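Local structure of xyloglucan-specific endo-beta-1,4-glucanase BoGH5A (Bacteroides ovatus, 3ZMR) at residues 170-175 against 332-337; 434-437 against 442-445. The protein cleaves the beta-1,4-glucan backbone of xyloglucan at internal linkages, with retention of anomeric configuration, releasing xyloglucan oligosaccharides. All coordinates share one frame; numbering follows the deposited sequence.

Contact 1: residues 170-175 against 332-337; sequences VVRIPV and FLECHY
R172 brings its guanidinium up to E334 OE2 and to the edge of the H336 ring, whose NE2 lies over one guanidinium face, across the inside of the (beta/alpha)8 barrel of this family 5 glycoside hydrolase. Its strand, 170-173, and strand 331-337 stand second and sixth among the eight parallel strands, four places apart round the closed sheet, so the two backbones meet through side chains alone; the CA atoms of R172 and E334 are 11.7 Å apart. Long polar residues suit such a span. The arginine chain runs extended from CG to NE, and E334 reaches out from the far wall with CG anti to its own N (chi1 176°). They cross at about a right angle, with guanidinium and carboxylate planes 88° apart, in a salt bridge of 3.2 Å between R172 NE and E334 OE2. Two waters lie in the guanidinium plane: water 1 takes a bond from R172 NH2 and gives one to E334 OE1, 2.8 Å away, while water 2 receives R172 NE and gives a weak bond to the same OE1. That oxygen also accepts Q307 NE2, so this buried carboxylate is well supplied with donors. NH1 and NH2 carry the network on toward the catalytic centre: NH1 is hydrogen-bonded to N127 and makes a salt bridge with E395, the probable nucleophile, and NH2 is also hydrogen-bonded to N261, a substrate-binding residue. With two ring nitrogens, H336 can link two carboxylates: ND1 is hydrogen-bonded to E262, probably the proton donor, and NE2 turns to E334. There H336 NE2 donates to E334 OE2 over 2.8 Å, with the acceptor in the ring plane but the donor 49° out of the carboxylate plane.

Contact 2: residues 434-437 against 442-445; sequences PLYW and TEKL. With GLC (alpha-D-glucopyranose), chain L; BGC (beta-D-glucopyranose), chain C.
Y436 spreads its ring against L445 and sends its hydroxyl on to the backbone of E443, joining barrel strand 433-436 to the loop that follows it. The ring is carried outward with CG anti to the backbone N (chi1 -179°), and tyrosine suits the place because it offers an apolar ring and a polar end together. Its OH donates to E443 O over 2.7 Å, in the carbonyl plane and on a lone pair. L445 comes obliquely with both methyls: CD1 lies 3.6 Å from Y436 CD2, and CD2 makes an off-centre CH-pi contact, 4.2 Å from the ring centroid. E443 is the most folded side chain. Its chi1 of 79° puts CG between N and the carbonyl carbon, and a second bend at chi2 turns the chain back, leaving CG 3.5 Å from W437 O while OE2 accepts the backbone N-H groups of A439 and Y441 within the same loop.

W437, the next residue after Y436, projects toward the substrate cleft. One indole face carries the glucose, modelled as both anomers, with C3 of alpha-glucose 3.9 Å above the ring plane near its rim; a broad aromatic platform of this kind is well suited to a sugar. W437 NE1 is hydrogen-bonded to O2 of a further beta-glucose unit. Behind the platform, Y436 packs on I420 and R416 of helix 406-429 and on I462 of helix 456-471, where L445 also rests on I459, while the backbone of Y436 pairs with the first barrel strand at G125 and N127.

In the fold
Both contacts are buried and share the eight-stranded barrel, but contact 1 lies inside it, whereas contact 2 lies where the last strand passes into its loop; the centre of contact 1 is about 8 Å from that of the chain, and the centre of contact 2 about 19 Å. The chemistry follows: charged and polar groups with bound waters in contact 1, mainly aromatic and aliphatic packing in contact 2, with a single hydrogen bond between its two segments. The contact centres are about 12 Å apart and the contacts touch directly: L435 packs on R172 and V170, and W437 on P174 and R172. H336 and W437 both line the glucose pocket, so the two contacts contribute a polar and an aromatic part of the same site.

Contact 1: residues 170-175 against 332-337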
loop_
_atom_site.group_PDB
_atom_site.type_symbol
_atom_site.label_atom_id
_atom_site.label_comp_id
_atom_site.label_asym_id
_atom_site.label_seq_id
_atom_site.Cartn_x
_atom_site.Cartn_y
_atom_site.Cartn_z
ATOM N N VAL A 170 -0.578 17.277 2.750
ATOM C CA VAL A 170 -0.685 16.139 1.815
ATOM C C VAL A 170 -2.120 15.988 1.342
ATOM O O VAL A 170 -3.047 16.101 2.140
ATOM C CB VAL A 170 -0.318 14.786 2.494
ATOM C CG1 VAL A 170 -0.343 13.628 1.494
ATOM C CG2 VAL A 170 1.008 14.848 3.188
ATOM N N VAL A 171 -2.292 15.680 0.074
ATOM C CA VAL A 171 -3.602 15.266 -0.446
ATOM C C VAL A 171 -3.439 13.912 -1.138
ATOM O O VAL A 171 -2.491 13.707 -1.915
ATOM C CB VAL A 171 -4.252 16.315 -1.375
ATOM C CG1 VAL A 171 -3.436 16.608 -2.629
ATOM C CG2 VAL A 171 -5.672 15.923 -1.738
ATOM N N ARG A 172 -4.311 12.968 -0.794
ATOM C CA ARG A 172 -4.454 11.718 -1.538
ATOM C C ARG A 172 -5.624 11.873 -2.495
ATOM O O ARG A 172 -6.717 12.312 -2.101
ATOM C CB ARG A 172 -4.689 10.551 -0.572
ATOM C CG ARG A 172 -4.899 9.192 -1.230
ATOM C CD ARG A 172 -4.850 8.098 -0.203
ATOM N NE ARG A 172 -5.068 6.734 -0.661
ATOM C CZ ARG A 172 -6.239 6.093 -0.618
ATOM N NH1 ARG A 172 -7.356 6.712 -0.270
ATOM N NH2 ARG A 172 -6.311 4.805 -0.927
ATOM N N ILE A 173 -5.345 11.584 -3.766
ATOM C CA ILE A 173 -6.283 11.669 -4.883
ATOM C C ILE A 173 -6.504 10.250 -5.394
ATOM O O ILE A 173 -5.713 9.747 -6.202
ATOM C CB ILE A 173 -5.775 12.596 -5.998
ATOM C CG1 ILE A 173 -5.433 13.977 -5.450
ATOM C CG2 ILE A 173 -6.794 12.693 -7.129
ATOM C CD1 ILE A 173 -4.900 14.970 -6.473
ATOM N N PRO A 174 -7.556 9.562 -4.919
ATOM C CA PRO A 174 -7.919 8.283 -5.525
ATOM C C PRO A 174 -8.262 8.487 -7.013
ATOM O O PRO A 174 -8.888 9.508 -7.371
ATOM C CB PRO A 174 -9.178 7.882 -4.733
ATOM C CG PRO A 174 -9.029 8.543 -3.424
ATOM C CD PRO A 174 -8.421 9.858 -3.751
ATOM N N VAL A 175 -7.834 7.569 -7.867
ATOM C CA VAL A 175 -8.101 7.674 -9.299
ATOM C C VAL A 175 -8.561 6.329 -9.856
ATOM O O VAL A 175 -8.020 5.261 -9.529
ATOM C CB VAL A 175 -6.855 8.122 -10.096
ATOM C CG1 VAL A 175 -7.219 8.471 -11.547
ATOM C CG2 VAL A 175 -6.199 9.326 -9.452
ATOM N N PHE A 332 6.943 3.432 1.274
ATOM C CA PHE A 332 6.015 3.537 2.415
ATOM C C PHE A 332 5.059 2.332 2.424
ATOM O O PHE A 332 4.678 1.843 1.349
ATOM C CB PHE A 332 5.052 4.722 2.248
ATOM C CG PHE A 332 5.632 6.097 2.458
ATOM C CD1 PHE A 332 6.463 6.707 1.523
ATOM C CD2 PHE A 332 5.219 6.848 3.556
ATOM C CE1 PHE A 332 6.926 8.016 1.719
ATOM C CE2 PHE A 332 5.670 8.140 3.766
ATOM C CZ PHE A 332 6.525 8.744 2.851
ATOM N N LEU A 333 4.583 1.968 3.613
ATOM C CA LEU A 333 3.422 1.084 3.775
ATOM C C LEU A 333 2.169 1.941 3.950
ATOM O O LEU A 333 2.211 3.003 4.605
ATOM C CB LEU A 333 3.586 0.228 5.041
ATOM C CG LEU A 333 2.382 -0.611 5.478
ATOM C CD1 LEU A 333 2.106 -1.712 4.472
ATOM C CD2 LEU A 333 2.672 -1.248 6.813
ATOM N N GLU A 334 1.047 1.463 3.391
ATOM C CA GLU A 334 -0.276 2.072 3.588
ATOM C C GLU A 334 -1.251 1.083 4.233
ATOM O O GLU A 334 -1.419 -0.038 3.763
ATOM C CB GLU A 334 -0.860 2.559 2.261
ATOM C CG GLU A 334 -2.270 3.126 2.365
ATOM C CD GLU A 334 -2.802 3.704 1.083
ATOM O OE1 GLU A 334 -2.183 3.467 -0.005
ATOM O OE2 GLU A 334 -3.867 4.395 1.155
ATOM N N CYS A 335 -1.910 1.565 5.291
ATOM C CA CYS A 335 -3.076 0.943 5.888
ATOM C C CYS A 335 -4.195 1.975 5.938
ATOM O O CYS A 335 -3.946 3.188 5.848
ATOM C CB CYS A 335 -2.801 0.464 7.312
ATOM S SG CYS A 335 -1.497 -0.798 7.437
ATOM N N HIS A 336 -5.426 1.487 6.074
ATOM C CA HIS A 336 -6.571 2.331 6.350
ATOM C C HIS A 336 -7.071 1.986 7.735
ATOM O O HIS A 336 -6.807 0.895 8.233
ATOM C CB HIS A 336 -7.657 2.152 5.281
ATOM C CG HIS A 336 -7.232 2.526 3.899
ATOM N ND1 HIS A 336 -7.974 2.234 2.780
ATOM C CD2 HIS A 336 -6.141 3.195 3.461
ATOM C CE1 HIS A 336 -7.341 2.695 1.714
ATOM N NE2 HIS A 336 -6.220 3.266 2.102
ATOM N N TYR A 337 -7.826 2.891 8.348
ATOM C CA TYR A 337 -8.240 2.670 9.754
ATOM C C TYR A 337 -9.629 3.265 9.968
ATOM O O TYR A 337 -9.804 4.482 9.964
ATOM C CB TYR A 337 -7.245 3.277 10.753
ATOM C CG TYR A 337 -7.553 2.851 12.162
ATOM C CD1 TYR A 337 -7.281 1.559 12.602
ATOM C CD2 TYR A 337 -8.195 3.719 13.038
ATOM C CE1 TYR A 337 -7.620 1.164 13.881
ATOM C CE2 TYR A 337 -8.527 3.344 14.321
ATOM C CZ TYR A 337 -8.229 2.054 14.742
ATOM O OH TYR A 337 -8.555 1.651 16.018
HETATM O O HOH W 1 -3.934 3.651 -2.124
HETATM O O HOH W 2 -2.266 6.103 -0.747
#

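Contact 2: residues 434-437 against 442-445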
loop_
_atom_site.group_PDB
_atom_site.type_symbol
_atom_site.label_atom_id
_atom_site.label_comp_id
_atom_site.label_asym_id
_atom_site.label_seq_id
_atom_site.Cartn_x
_atom_site.Cartn_y
_atom_site.Cartn_z
ATOM N N PRO A 434 -1.515 10.658 8.997
ATOM C CA PRO A 434 -2.966 10.418 8.917
ATOM C C PRO A 434 -3.645 11.247 7.828
ATOM O O PRO A 434 -3.508 12.471 7.834
ATOM C CB PRO A 434 -3.448 10.858 10.292
ATOM C CG PRO A 434 -2.557 11.991 10.629
ATOM C CD PRO A 434 -1.198 11.622 10.068
ATOM N N LEU A 435 -4.361 10.591 6.920
ATOM C CA LEU A 435 -5.108 11.256 5.832
ATOM C C LEU A 435 -6.625 11.018 5.980
ATOM O O LEU A 435 -7.109 9.904 5.915
ATOM C CB LEU A 435 -4.633 10.779 4.458
ATOM C CG LEU A 435 -3.131 10.714 4.210
ATOM C CD1 LEU A 435 -2.884 10.260 2.781
ATOM C CD2 LEU A 435 -2.503 12.050 4.474
ATOM N N TYR A 436 -7.325 12.123 6.237
ATOM C CA TYR A 436 -8.769 12.129 6.507
ATOM C C TYR A 436 -9.579 11.814 5.253
ATOM O O TYR A 436 -9.290 12.309 4.184
ATOM C CB TYR A 436 -9.175 13.508 7.045
ATOM C CG TYR A 436 -10.654 13.608 7.380
ATOM C CD1 TYR A 436 -11.166 13.111 8.566
ATOM C CD2 TYR A 436 -11.536 14.165 6.473
ATOM C CE1 TYR A 436 -12.533 13.194 8.840
ATOM C CE2 TYR A 436 -12.889 14.208 6.719
ATOM C CZ TYR A 436 -13.380 13.742 7.912
ATOM O OH TYR A 436 -14.712 13.762 8.176
ATOM N N TRP A 437 -10.625 11.008 5.423
ATOM C CA TRP A 437 -11.524 10.629 4.330
ATOM C C TRP A 437 -12.603 11.687 4.129
ATOM O O TRP A 437 -13.590 11.737 4.859
ATOM C CB TRP A 437 -12.157 9.245 4.553
ATOM C CG TRP A 437 -12.978 8.849 3.370
ATOM C CD1 TRP A 437 -14.345 8.742 3.325
ATOM C CD2 TRP A 437 -12.520 8.549 2.033
ATOM N NE1 TRP A 437 -14.738 8.384 2.072
ATOM C CE2 TRP A 437 -13.664 8.276 1.247
ATOM C CE3 TRP A 437 -11.283 8.504 1.435
ATOM C CZ2 TRP A 437 -13.596 7.938 -0.128
ATOM C CZ3 TRP A 437 -11.207 8.170 0.075
ATOM C CH2 TRP A 437 -12.350 7.885 -0.687
ATOM N N THR A 442 -21.540 14.553 3.819
ATOM C CA THR A 442 -21.692 15.206 5.122
ATOM C C THR A 442 -20.432 15.234 5.988
ATOM O O THR A 442 -20.286 16.091 6.864
ATOM C CB THR A 442 -22.809 14.559 5.947
ATOM O OG1 THR A 442 -22.491 13.188 6.180
ATOM C CG2 THR A 442 -24.142 14.689 5.230
ATOM N N GLU A 443 -19.527 14.310 5.703
ATOM C CA GLU A 443 -18.235 14.204 6.389
ATOM C C GLU A 443 -17.168 15.167 5.839
ATOM O O GLU A 443 -16.039 15.216 6.359
ATOM C CB GLU A 443 -17.709 12.773 6.292
ATOM C CG GLU A 443 -17.062 12.412 4.948
ATOM C CD GLU A 443 -17.976 12.639 3.752
ATOM O OE1 GLU A 443 -19.159 12.193 3.785
ATOM O OE2 GLU A 443 -17.513 13.266 2.777
ATOM N N LYS A 444 -17.497 15.959 4.824
ATOM C CA LYS A 444 -16.484 16.745 4.145
ATOM C C LYS A 444 -15.909 17.867 5.040
ATOM O O LYS A 444 -16.603 18.391 5.946
ATOM C CB LYS A 444 -17.032 17.307 2.831
ATOM C CG LYS A 444 -17.949 18.512 3.007
ATOM C CD LYS A 444 -18.732 18.818 1.734
ATOM C CE LYS A 444 -19.545 20.093 1.917
ATOM N NZ LYS A 444 -20.395 20.378 0.730
ATOM N N LEU A 445 -14.645 18.239 4.785
ATOM C CA LEU A 445 -14.028 19.328 5.527
ATOM C C LEU A 445 -14.145 20.669 4.827
ATOM O O LEU A 445 -14.112 21.718 5.467
ATOM C CB LEU A 445 -12.577 19.027 5.834
ATOM C CG LEU A 445 -12.309 17.766 6.629
ATOM C CD1 LEU A 445 -10.802 17.631 6.794
ATOM C CD2 LEU A 445 -13.019 17.760 7.996
HETATM C C1 GLC L . -12.151 2.584 2.009
HETATM C C2 GLC L . -12.232 2.769 0.498
HETATM C C3 GLC L . -13.105 3.965 0.116
HETATM C C4 GLC L . -14.456 3.781 0.815
HETATM C C5 GLC L . -14.259 3.463 2.305
HETATM C C6 GLC L . -15.560 3.286 3.083
HETATM O O2 GLC L . -10.928 2.865 -0.012
HETATM O O3 GLC L . -13.202 4.122 -1.317
HETATM O O4 GLC L . -15.132 4.999 0.667
HETATM O O5 GLC L . -13.451 2.318 2.462
HETATM O O6 GLC L . -15.908 4.559 3.593
HETATM C C2 BGC C . -12.132 2.584 0.449
HETATM C C3 BGC C . -13.020 3.814 0.198
HETATM C C4 BGC C . -14.334 3.749 0.969
HETATM C C5 BGC C . -13.918 3.503 2.427
HETATM C C6 BGC C . -15.130 3.496 3.343
HETATM C C1 BGC C . -11.963 2.138 1.909
HETATM O O2 BGC C . -10.840 2.827 -0.105
HETATM O O3 BGC C . -13.287 3.905 -1.217
HETATM O O4 BGC C . -15.108 4.962 0.744
HETATM O O5 BGC C . -13.227 2.246 2.567
HETATM O O6 BGC C . -16.109 2.632 2.741
#